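Local coordinates for anopheles gambiae adenosine kinase (Anopheles gambiae, PDB 3LOO), which catalyses the phosphorylation of adenosine to AMP and is held here with the bis-substrate-like ligand bis(adenosine)-5'-tetraphosphate, at residues Q91-R96 with L324-Q329; V232-G237 with K274-I279; D317-G322 with C339-A344. All blocks are in the same frame, centred on the assembly; numbering follows the deposited sequence.

Contact 1 of 3, residues Q91-R96 with L324-Q329; sequences QWILQR and LAQLLQ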
loop_
_atom_site.group_PDB
_atom_site.type_symbol
_atom_site.label_atom_id
_atom_site.label_comp_id
_atom_site.label_asym_id
_atom_site.label_seq_id
_atom_site.Cartn_x
_atom_site.Cartn_y
_atom_site.Cartn_z
ATOM N N GLN A 91 -6.141 -4.227 -11.150
ATOM C CA GLN A 91 -6.819 -3.946 -12.410
ATOM C C GLN A 91 -6.171 -4.656 -13.623
ATOM O O GLN A 91 -6.872 -5.172 -14.530
ATOM C CB GLN A 91 -6.865 -2.434 -12.620
ATOM C CG GLN A 91 -8.000 -1.791 -11.872
ATOM C CD GLN A 91 -9.387 -2.195 -12.424
ATOM O OE1 GLN A 91 -9.519 -2.751 -13.525
ATOM N NE2 GLN A 91 -10.406 -1.887 -11.672
ATOM N N TRP A 92 -4.848 -4.705 -13.620
ATOM C CA TRP A 92 -4.132 -5.328 -14.717
ATOM C C TRP A 92 -4.529 -6.799 -14.777
ATOM O O TRP A 92 -4.863 -7.330 -15.848
ATOM C CB TRP A 92 -2.623 -5.148 -14.561
ATOM C CG TRP A 92 -1.866 -6.013 -15.531
ATOM C CD1 TRP A 92 -1.856 -5.907 -16.909
ATOM C CD2 TRP A 92 -1.030 -7.119 -15.213
ATOM N NE1 TRP A 92 -1.057 -6.885 -17.458
ATOM C CE2 TRP A 92 -0.540 -7.645 -16.441
ATOM C CE3 TRP A 92 -0.639 -7.724 -14.013
ATOM C CZ2 TRP A 92 0.308 -8.758 -16.496
ATOM C CZ3 TRP A 92 0.223 -8.831 -14.072
ATOM C CH2 TRP A 92 0.681 -9.329 -15.312
ATOM N N ILE A 93 -4.540 -7.449 -13.615
ATOM C CA ILE A 93 -4.982 -8.849 -13.508
ATOM C C ILE A 93 -6.479 -9.006 -13.858
ATOM O O ILE A 93 -6.861 -9.888 -14.615
ATOM C CB ILE A 93 -4.647 -9.435 -12.103
ATOM C CG1 ILE A 93 -3.122 -9.412 -11.866
ATOM C CG2 ILE A 93 -5.256 -10.859 -11.912
ATOM C CD1 ILE A 93 -2.711 -9.640 -10.456
ATOM N N LEU A 94 -7.327 -8.131 -13.344
ATOM C CA LEU A 94 -8.750 -8.241 -13.612
ATOM C C LEU A 94 -9.100 -8.079 -15.096
ATOM O O LEU A 94 -10.008 -8.757 -15.594
ATOM C CB LEU A 94 -9.502 -7.188 -12.811
ATOM C CG LEU A 94 -10.310 -7.497 -11.536
ATOM C CD1 LEU A 94 -10.179 -8.904 -10.922
ATOM C CD2 LEU A 94 -10.185 -6.343 -10.507
ATOM N N GLN A 95 -8.414 -7.174 -15.803
ATOM C CA GLN A 95 -8.793 -6.856 -17.191
ATOM C C GLN A 95 -10.268 -6.434 -17.289
ATOM O O GLN A 95 -11.012 -6.841 -18.181
ATOM C CB GLN A 95 -8.494 -8.045 -18.114
ATOM C CG GLN A 95 -6.970 -8.360 -18.236
ATOM C CD GLN A 95 -6.197 -7.278 -18.997
ATOM O OE1 GLN A 95 -5.198 -6.722 -18.500
ATOM N NE2 GLN A 95 -6.649 -6.972 -20.214
ATOM N N ARG A 96 -10.714 -5.649 -16.330
ATOM C CA ARG A 96 -12.068 -5.131 -16.379
ATOM C C ARG A 96 -11.982 -3.778 -15.717
ATOM O O ARG A 96 -11.970 -3.707 -14.474
ATOM C CB ARG A 96 -13.061 -6.060 -15.678
ATOM C CG ARG A 96 -14.444 -5.497 -15.702
ATOM C CD ARG A 96 -15.367 -6.210 -14.709
ATOM N NE ARG A 96 -16.697 -5.643 -14.887
ATOM C CZ ARG A 96 -17.053 -4.413 -14.551
ATOM N NH1 ARG A 96 -16.182 -3.580 -13.972
ATOM N NH2 ARG A 96 -18.295 -4.010 -14.781
ATOM N N LEU A 324 -5.846 -9.025 -4.010
ATOM C CA LEU A 324 -7.162 -8.340 -4.133
ATOM C C LEU A 324 -7.868 -8.764 -5.443
ATOM O O LEU A 324 -9.082 -8.866 -5.480
ATOM C CB LEU A 324 -7.000 -6.811 -4.122
ATOM C CG LEU A 324 -6.653 -6.156 -2.768
ATOM C CD1 LEU A 324 -6.306 -4.720 -2.995
ATOM C CD2 LEU A 324 -7.850 -6.246 -1.820
ATOM N N ALA A 325 -7.109 -8.969 -6.518
ATOM C CA ALA A 325 -7.716 -9.429 -7.778
ATOM C C ALA A 325 -8.477 -10.766 -7.590
ATOM O O ALA A 325 -9.533 -11.005 -8.219
ATOM C CB ALA A 325 -6.658 -9.555 -8.849
ATOM N N GLN A 326 -7.930 -11.658 -6.764
ATOM C CA GLN A 326 -8.579 -12.943 -6.532
ATOM C C GLN A 326 -9.683 -12.839 -5.510
ATOM O O GLN A 326 -10.673 -13.562 -5.607
ATOM C CB GLN A 326 -7.579 -14.032 -6.144
ATOM C CG GLN A 326 -6.562 -14.296 -7.247
ATOM C CD GLN A 326 -7.205 -14.495 -8.630
ATOM O OE1 GLN A 326 -8.286 -15.066 -8.757
ATOM N NE2 GLN A 326 -6.528 -14.026 -9.669
ATOM N N LEU A 327 -9.518 -11.929 -4.544
ATOM C CA LEU A 327 -10.487 -11.749 -3.476
ATOM C C LEU A 327 -11.807 -11.258 -4.069
ATOM O O LEU A 327 -12.882 -11.711 -3.660
ATOM C CB LEU A 327 -9.984 -10.713 -2.448
ATOM C CG LEU A 327 -10.838 -10.554 -1.187
ATOM C CD1 LEU A 327 -10.760 -11.816 -0.310
ATOM C CD2 LEU A 327 -10.459 -9.293 -0.343
ATOM N N LEU A 328 -11.703 -10.318 -5.012
ATOM C CA LEU A 328 -12.850 -9.763 -5.724
ATOM C C LEU A 328 -13.594 -10.832 -6.544
ATOM O O LEU A 328 -14.780 -10.709 -6.754
ATOM C CB LEU A 328 -12.435 -8.560 -6.606
ATOM C CG LEU A 328 -12.520 -7.170 -5.935
ATOM C CD1 LEU A 328 -11.740 -7.099 -4.624
ATOM C CD2 LEU A 328 -12.046 -6.063 -6.881
ATOM N N GLN A 329 -12.883 -11.877 -6.969
ATOM C CA GLN A 329 -13.460 -12.991 -7.704
ATOM C C GLN A 329 -13.865 -14.127 -6.761
ATOM O O GLN A 329 -13.993 -15.261 -7.213
ATOM C CB GLN A 329 -12.438 -13.485 -8.734
ATOM C CG GLN A 329 -12.131 -12.425 -9.786
ATOM C CD GLN A 329 -11.168 -12.895 -10.820
ATOM O OE1 GLN A 329 -9.943 -12.798 -10.663
ATOM N NE2 GLN A 329 -11.704 -13.398 -11.906
#
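Two residues with flat side-chain amides, Q326 and Q329, each meet a methyl group across this contact: I93 brings CG2 near the Q326 side chain, the two crossing at about a right angle, while L94 and Q329 slide past each other in opposite directions, L94 CD1 lying 4.1 Å from Q329 CD. A third flat group, the W92 indole, packs outside the pair, meeting F355 edge-to-face and G357 O through NE1. The contact joins the C-terminal turns of two helices, 82-94 and 315-328, in the alpha/beta domain of a ribokinase-like (pfkB) fold. A325 suits its place because its single methyl lets the other helix come in close: the CA atoms of L94 and A325 are 6.0 Å apart. I93 packs over that methyl, and its chi1 of -61° sets CG2 anti to the backbone N, at 3.6 Å from A325 CB. Its branched side chain also reaches C339 and W342 of helix 333-350. L94 is long enough to span the gap with both branches; its side chain and that of L328 cross at about a right angle, CD2 to CD2 at 4.1 Å. Just beyond, Q95 turns to positive phi (55°) and ends helix 82-94, its N still bonded to Q91 O. The other branch of L94 rests against the backbone of helix 315-328, CD1 standing 3.5 Å from A325 O.

Contact 2 of 3, residues V232-G237 with K274-I279; sequences VDVLFG and KRIVII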
loop_
_atom_site.group_PDB
_atom_site.type_symbol
_atom_site.label_atom_id
_atom_site.label_comp_id
_atom_site.label_asym_id
_atom_site.label_seq_id
_atom_site.Cartn_x
_atom_site.Cartn_y
_atom_site.Cartn_z
ATOM N N VAL A 232 -10.334 -4.044 11.367
ATOM C CA VAL A 232 -9.467 -4.596 10.306
ATOM C C VAL A 232 -9.724 -6.069 10.093
ATOM O O VAL A 232 -9.513 -6.863 11.010
ATOM C CB VAL A 232 -7.986 -4.305 10.586
ATOM C CG1 VAL A 232 -7.093 -5.049 9.623
ATOM C CG2 VAL A 232 -7.749 -2.766 10.473
ATOM N N ASP A 233 -10.183 -6.443 8.878
ATOM C CA ASP A 233 -10.412 -7.853 8.526
ATOM C C ASP A 233 -9.155 -8.539 8.028
ATOM O O ASP A 233 -8.986 -9.734 8.235
ATOM C CB ASP A 233 -11.520 -7.992 7.453
ATOM C CG ASP A 233 -12.853 -7.521 7.958
ATOM O OD1 ASP A 233 -13.264 -6.408 7.587
ATOM O OD2 ASP A 233 -13.430 -8.234 8.802
ATOM N N VAL A 234 -8.331 -7.800 7.293
ATOM C CA VAL A 234 -7.053 -8.317 6.746
ATOM C C VAL A 234 -5.964 -7.247 6.978
ATOM O O VAL A 234 -6.123 -6.077 6.603
ATOM C CB VAL A 234 -7.108 -8.674 5.218
ATOM C CG1 VAL A 234 -5.819 -9.371 4.779
ATOM C CG2 VAL A 234 -8.332 -9.595 4.827
ATOM N N LEU A 235 -4.851 -7.671 7.590
ATOM C CA LEU A 235 -3.678 -6.821 7.751
ATOM C C LEU A 235 -2.495 -7.443 6.961
ATOM O O LEU A 235 -2.157 -8.597 7.175
ATOM C CB LEU A 235 -3.305 -6.717 9.224
ATOM C CG LEU A 235 -2.006 -5.943 9.529
ATOM C CD1 LEU A 235 -2.103 -4.529 8.988
ATOM C CD2 LEU A 235 -1.611 -5.940 11.054
ATOM N N PHE A 236 -1.923 -6.674 6.049
ATOM C CA PHE A 236 -0.710 -7.057 5.325
ATOM C C PHE A 236 0.469 -6.283 5.926
ATOM O O PHE A 236 0.297 -5.162 6.443
ATOM C CB PHE A 236 -0.813 -6.639 3.855
ATOM C CG PHE A 236 -2.025 -7.189 3.119
ATOM C CD1 PHE A 236 -1.974 -8.430 2.514
ATOM C CD2 PHE A 236 -3.196 -6.417 2.995
ATOM C CE1 PHE A 236 -3.095 -8.933 1.770
ATOM C CE2 PHE A 236 -4.319 -6.907 2.294
ATOM C CZ PHE A 236 -4.260 -8.162 1.676
ATOM N N GLY A 237 1.666 -6.860 5.835
ATOM C CA GLY A 237 2.887 -6.121 6.188
ATOM C C GLY A 237 4.097 -6.988 5.934
ATOM O O GLY A 237 3.962 -8.195 5.706
ATOM N N LYS A 274 -13.378 -13.795 10.867
ATOM C CA LYS A 274 -12.130 -13.922 11.603
ATOM C C LYS A 274 -10.995 -13.156 10.900
ATOM O O LYS A 274 -10.811 -13.276 9.683
ATOM C CB LYS A 274 -11.732 -15.394 11.708
ATOM C CG LYS A 274 -12.776 -16.267 12.448
ATOM C CD LYS A 274 -12.176 -17.564 12.854
ATOM C CE LYS A 274 -12.653 -18.004 14.235
ATOM N NZ LYS A 274 -13.492 -19.225 14.117
ATOM N N ARG A 275 -10.232 -12.392 11.682
ATOM C CA ARG A 275 -9.125 -11.611 11.123
ATOM C C ARG A 275 -8.057 -12.505 10.528
ATOM O O ARG A 275 -7.709 -13.558 11.075
ATOM C CB ARG A 275 -8.480 -10.713 12.180
ATOM C CG ARG A 275 -7.380 -9.782 11.636
ATOM C CD ARG A 275 -6.872 -8.826 12.737
ATOM N NE ARG A 275 -7.906 -7.932 13.287
ATOM C CZ ARG A 275 -8.455 -8.055 14.499
ATOM N NH1 ARG A 275 -8.151 -9.077 15.291
ATOM N NH2 ARG A 275 -9.329 -7.153 14.928
ATOM N N ILE A 276 -7.534 -12.027 9.415
ATOM C CA ILE A 276 -6.386 -12.610 8.701
ATOM C C ILE A 276 -5.207 -11.643 8.814
ATOM O O ILE A 276 -5.384 -10.418 8.652
ATOM C CB ILE A 276 -6.755 -12.788 7.208
ATOM C CG1 ILE A 276 -7.890 -13.796 7.113
ATOM C CG2 ILE A 276 -5.605 -13.338 6.441
ATOM C CD1 ILE A 276 -7.534 -15.094 7.734
ATOM N N VAL A 277 -4.032 -12.170 9.147
ATOM C CA VAL A 277 -2.796 -11.381 9.089
ATOM C C VAL A 277 -1.861 -12.057 8.080
ATOM O O VAL A 277 -1.647 -13.263 8.159
ATOM C CB VAL A 277 -2.142 -11.245 10.483
ATOM C CG1 VAL A 277 -0.851 -10.412 10.400
ATOM C CG2 VAL A 277 -3.153 -10.648 11.499
ATOM N N ILE A 278 -1.345 -11.288 7.129
ATOM C CA ILE A 278 -0.424 -11.826 6.075
ATOM C C ILE A 278 0.927 -11.111 6.155
ATOM O O ILE A 278 0.969 -9.880 6.053
ATOM C CB ILE A 278 -1.059 -11.739 4.660
ATOM C CG1 ILE A 278 -2.283 -12.674 4.588
ATOM C CG2 ILE A 278 -0.058 -12.134 3.561
ATOM C CD1 ILE A 278 -3.203 -12.414 3.381
ATOM N N ILE A 279 2.007 -11.863 6.359
ATOM C CA ILE A 279 3.348 -11.283 6.501
ATOM C C ILE A 279 4.237 -11.789 5.398
ATOM O O ILE A 279 4.447 -13.009 5.284
ATOM C CB ILE A 279 3.963 -11.609 7.877
ATOM C CG1 ILE A 279 3.019 -11.061 8.966
ATOM C CG2 ILE A 279 5.382 -10.980 8.000
ATOM C CD1 ILE A 279 3.314 -11.546 10.325
HETATM O O HOH W 1 -10.802 -11.504 7.438
#
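R275 leaves its backbone with CG anti to N (chi1 -175°) and then bends at chi3 (-61°), which swings NE back to V232 O at 3.0 Å. This bond is far from straight (139° at the hydrogen), and the carbonyl lies out of the guanidinium plane. The rest of the guanidinium is held by further backbone carbonyls: NH1 by A264 and L266, NH2 by F229 and P267. A buried arginine suits this place because its several N-H groups can satisfy a cluster of oxygens at the N-terminal ends of these two inner strands. Beyond it the two segments form a regular parallel ladder, pairing V234 with I276 through to G237 with I279. I276 N bonds D233 O at 3.0 Å, I276 O receives L235 N, and L235 O takes I278 N at 2.8 Å in a nearly straight bond. D233 O has a second partner, a water that also bonds K274 O where the strands begin. The D233 carboxylate is taken up by a salt bridge with K268 and a bond from F208 N. On the face carrying V234, F236 and I278, apolar side chains build the core: F236 and I278 lie side by side, F236 CE1 at 3.8 Å from I278 CD1, while V234 CG1 sits over one ring face near its rim. G237, without a side chain, lies where the strand ends approach the bound ligand and magnesium, each about 6 Å from G237 at the nearest atoms. Helix 315-328 packs on this face through V320 and F323, strand 207-211 flanks 234-238, antiparallel strand 284-290 follows 276-281, and helices 239-248 and 256-264 lie on the beta-alpha-beta crossover connecting the two strands.

Contact 3 of 3, residues D317-G322 with C339-A344; sequences DAFVGG and CGIWAA. With B4P (bis(adenosine)-5'-tetraphosphate), chain D.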
loop_
_atom_site.group_PDB
_atom_site.type_symbol
_atom_site.label_atom_id
_atom_site.label_comp_id
_atom_site.label_asym_id
_atom_site.label_seq_id
_atom_site.Cartn_x
_atom_site.Cartn_y
_atom_site.Cartn_z
ATOM N N ASP A 317 3.509 -4.111 -2.830
ATOM C CA ASP A 317 2.271 -3.514 -3.342
ATOM C C ASP A 317 1.591 -4.394 -4.384
ATOM O O ASP A 317 0.364 -4.527 -4.372
ATOM C CB ASP A 317 2.480 -2.082 -3.873
ATOM C CG ASP A 317 3.138 -1.132 -2.813
ATOM O OD1 ASP A 317 2.983 -1.353 -1.587
ATOM O OD2 ASP A 317 3.803 -0.152 -3.232
ATOM N N ALA A 318 2.420 -5.001 -5.246
ATOM C CA ALA A 318 1.999 -5.929 -6.267
ATOM C C ALA A 318 1.483 -7.224 -5.689
ATOM O O ALA A 318 0.549 -7.832 -6.258
ATOM C CB ALA A 318 3.232 -6.262 -7.220
ATOM N N PHE A 319 2.111 -7.662 -4.594
ATOM C CA PHE A 319 1.615 -8.820 -3.864
ATOM C C PHE A 319 0.172 -8.550 -3.444
ATOM O O PHE A 319 -0.707 -9.383 -3.668
ATOM C CB PHE A 319 2.442 -9.131 -2.622
ATOM C CG PHE A 319 1.832 -10.209 -1.780
ATOM C CD1 PHE A 319 2.074 -11.563 -2.062
ATOM C CD2 PHE A 319 0.957 -9.877 -0.751
ATOM C CE1 PHE A 319 1.466 -12.570 -1.317
ATOM C CE2 PHE A 319 0.328 -10.886 0.001
ATOM C CZ PHE A 319 0.575 -12.225 -0.275
ATOM N N VAL A 320 -0.074 -7.394 -2.855
ATOM C CA VAL A 320 -1.457 -7.040 -2.441
ATOM C C VAL A 320 -2.416 -6.904 -3.637
ATOM O O VAL A 320 -3.534 -7.399 -3.581
ATOM C CB VAL A 320 -1.521 -5.783 -1.545
ATOM C CG1 VAL A 320 -3.013 -5.359 -1.273
ATOM C CG2 VAL A 320 -0.850 -6.062 -0.182
ATOM N N GLY A 321 -1.986 -6.246 -4.711
ATOM C CA GLY A 321 -2.826 -6.197 -5.931
ATOM C C GLY A 321 -3.255 -7.592 -6.423
ATOM O O GLY A 321 -4.398 -7.773 -6.779
ATOM N N GLY A 322 -2.334 -8.555 -6.452
ATOM C CA GLY A 322 -2.628 -9.931 -6.890
ATOM C C GLY A 322 -3.653 -10.572 -5.961
ATOM O O GLY A 322 -4.613 -11.206 -6.409
ATOM N N CYS A 339 -1.753 -15.860 -6.140
ATOM C CA CYS A 339 -1.781 -14.784 -7.142
ATOM C C CYS A 339 -0.901 -13.591 -6.740
ATOM O O CYS A 339 -0.241 -12.991 -7.587
ATOM C CB CYS A 339 -3.208 -14.330 -7.434
ATOM S SG CYS A 339 -3.310 -13.142 -8.809
ATOM N N GLY A 340 -0.906 -13.248 -5.445
ATOM C CA GLY A 340 -0.037 -12.193 -4.894
ATOM C C GLY A 340 1.427 -12.481 -5.160
ATOM O O GLY A 340 2.174 -11.623 -5.631
ATOM N N ILE A 341 1.844 -13.705 -4.873
ATOM C CA ILE A 341 3.237 -14.078 -5.080
ATOM C C ILE A 341 3.584 -14.068 -6.555
ATOM O O ILE A 341 4.641 -13.605 -6.937
ATOM C CB ILE A 341 3.563 -15.464 -4.470
ATOM C CG1 ILE A 341 3.425 -15.393 -2.942
ATOM C CG2 ILE A 341 5.003 -15.898 -4.882
ATOM C CD1 ILE A 341 3.325 -16.761 -2.266
ATOM N N TRP A 342 2.676 -14.569 -7.384
ATOM C CA TRP A 342 2.859 -14.565 -8.840
ATOM C C TRP A 342 3.017 -13.130 -9.379
ATOM O O TRP A 342 3.916 -12.848 -10.182
ATOM C CB TRP A 342 1.678 -15.284 -9.520
ATOM C CG TRP A 342 1.659 -15.118 -10.998
ATOM C CD1 TRP A 342 2.341 -15.881 -11.925
ATOM C CD2 TRP A 342 0.943 -14.123 -11.742
ATOM N NE1 TRP A 342 2.075 -15.418 -13.189
ATOM C CE2 TRP A 342 1.220 -14.346 -13.110
ATOM C CE3 TRP A 342 0.090 -13.062 -11.383
ATOM C CZ2 TRP A 342 0.683 -13.536 -14.131
ATOM C CZ3 TRP A 342 -0.447 -12.265 -12.388
ATOM C CH2 TRP A 342 -0.140 -12.505 -13.752
ATOM N N ALA A 343 2.173 -12.223 -8.890
ATOM C CA ALA A 343 2.159 -10.839 -9.376
ATOM C C ALA A 343 3.413 -10.088 -8.980
ATOM O O ALA A 343 3.996 -9.348 -9.789
ATOM C CB ALA A 343 0.918 -10.101 -8.864
ATOM N N ALA A 344 3.819 -10.256 -7.725
ATOM C CA ALA A 344 5.057 -9.668 -7.256
ATOM C C ALA A 344 6.230 -10.136 -8.133
ATOM O O ALA A 344 7.056 -9.336 -8.554
ATOM C CB ALA A 344 5.285 -10.033 -5.818
HETATM P PA B4P D . 8.947 -0.848 -1.801
HETATM O O1A B4P D . 9.610 -1.065 -3.152
HETATM O O2A B4P D . 9.808 -0.271 -0.678
HETATM O O3A B4P D . 8.554 -2.313 -1.274
HETATM P PB B4P D . 7.048 -2.693 -0.918
HETATM O O1B B4P D . 6.175 -2.756 -2.174
HETATM O O2B B4P D . 6.537 -1.971 0.318
HETATM O O3B B4P D . 7.659 -4.208 -0.608
HETATM P PG B4P D . 7.622 -5.024 0.780
HETATM O O1G B4P D . 8.865 -4.835 1.581
HETATM O O2G B4P D . 6.338 -4.628 1.480
HETATM O O3G B4P D . 7.491 -6.555 0.330
HETATM P PD B4P D . 8.542 -7.776 0.409
HETATM O O1D B4P D . 9.891 -7.243 0.096
HETATM O O2D B4P D . 8.326 -8.630 1.627
HETATM O O5E B4P D . 7.569 -0.004 -1.974
HETATM C C5E B4P D . 7.730 1.066 -2.879
HETATM C C4E B4P D . 6.559 2.003 -2.950
HETATM O O4E B4P D . 6.244 2.601 -1.693
HETATM C C3E B4P D . 6.949 3.158 -3.831
HETATM O O3E B4P D . 6.263 2.922 -5.076
HETATM C C2E B4P D . 6.389 4.393 -3.134
HETATM O O2E B4P D . 5.589 5.247 -3.962
HETATM C C1E B4P D . 5.590 3.816 -1.950
HETATM N N9A B4P D . 5.703 4.714 -0.786
HETATM C C8A B4P D . 6.814 5.016 -0.053
HETATM N N7A B4P D . 6.449 5.901 0.920
HETATM C C5A B4P D . 5.120 6.187 0.786
HETATM C C6A B4P D . 4.199 6.994 1.475
HETATM N N6A B4P D . 4.548 7.788 2.534
HETATM N N1A B4P D . 2.914 7.037 1.043
HETATM C C2A B4P D . 2.497 6.277 -0.001
HETATM N N3A B4P D . 3.356 5.488 -0.666
HETATM C C4A B4P D . 4.659 5.419 -0.287
HETATM O O5F B4P D . 8.056 -8.576 -0.892
HETATM C C5F B4P D . 6.681 -8.833 -1.150
HETATM C C4F B4P D . 6.636 -9.991 -2.147
HETATM O O4F B4P D . 7.521 -9.775 -3.261
HETATM C C3F B4P D . 7.177 -11.266 -1.525
HETATM O O3F B4P D . 6.172 -11.869 -0.721
HETATM C C2F B4P D . 7.558 -12.081 -2.745
HETATM O O2F B4P D . 6.401 -12.747 -3.289
HETATM C C1F B4P D . 8.094 -11.009 -3.712
HETATM N N9B B4P D . 9.578 -10.941 -3.524
HETATM C C8B B4P D . 10.246 -10.005 -2.819
HETATM N N7B B4P D . 11.579 -10.242 -2.837
HETATM C C5B B4P D . 11.803 -11.356 -3.566
HETATM C C6B B4P D . 12.923 -12.098 -3.930
HETATM N N6B B4P D . 14.149 -11.687 -3.517
HETATM N N1B B4P D . 12.776 -13.212 -4.712
HETATM C C2B B4P D . 11.552 -13.624 -5.128
HETATM N N3B B4P D . 10.419 -12.945 -4.792
HETATM C C4B B4P D . 10.480 -11.819 -4.015
#
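F319 and G340, from two separate helices, bring their backbones into direct contact, with CA atoms 3.9 Å apart. The axes approach to 6.7 Å and cross at 136°, a closeness possible because small residues line the crossing: G322 and G340 present bare CA atoms where a side chain would collide, and A318, A343 and A344 add only a methyl each. A CA-H...O contact follows, F319 CA to G340 O at 3.4 Å and nearly straight (167° at the hydrogen). A343 puts its CB against the neighbouring turn, 3.5 Å from A318 O. F319 is the large residue of its helix at the crossing. With CG anti to the backbone N (chi1 173°), its ring extends along the other helix, so that CD1 presses to 3.3 Å from G340 C and the I341 side chain runs alongside. I341 CG1 lies at the ring edge, in its plane, 3.8 Å from F319 CE1. This tight crossing borders the ligand pocket. A344 CB touches the ribose of one adenosine, 3.4 Å from O4F of the ligand, and I341 packs near the O2F hydroxyl: apolar surfaces, one small and one branched, against the sugar. At the N-terminal end of helix 315-328, D317 N gives a hydrogen bond of 3.1 Å to phosphate oxygen O1B, and G314 N also bonds the ligand. D317 closes the Gly-Ala-Gly-Asp signature of this kinase family, consistent with an anion hole at a helix start. Its carboxylate is positioned by S82 and N85 and its carbonyl by S86, all on helix 82-94. That helix also packs on A343 through V89, while strand 284-290 meets F319 and I341 through V286.

Helix 315-328 ties the set together, giving contact 3 its first turns and contact 1 its last. These two contacts have centres 11 Å apart and interlock along the chain, in the order 91-96, 317-322, 324-329, 339-344. They touch directly (W92 CH2 to W342 CH2, 3.6 Å; Q326 CG to C339 CB, 3.4 Å), so helices 82-94, 315-328 and 333-350 pack against one another. Contact 2, in the large sheet, falls between the two halves of contact 1 in sequence; its centre is about 19 Å from contact 1 and 15 Å from contact 3. V320 and F319 of contact 3 rest on F236 and I278. Sheet and helices thus meet beside the ligand, with contact 1 farther away.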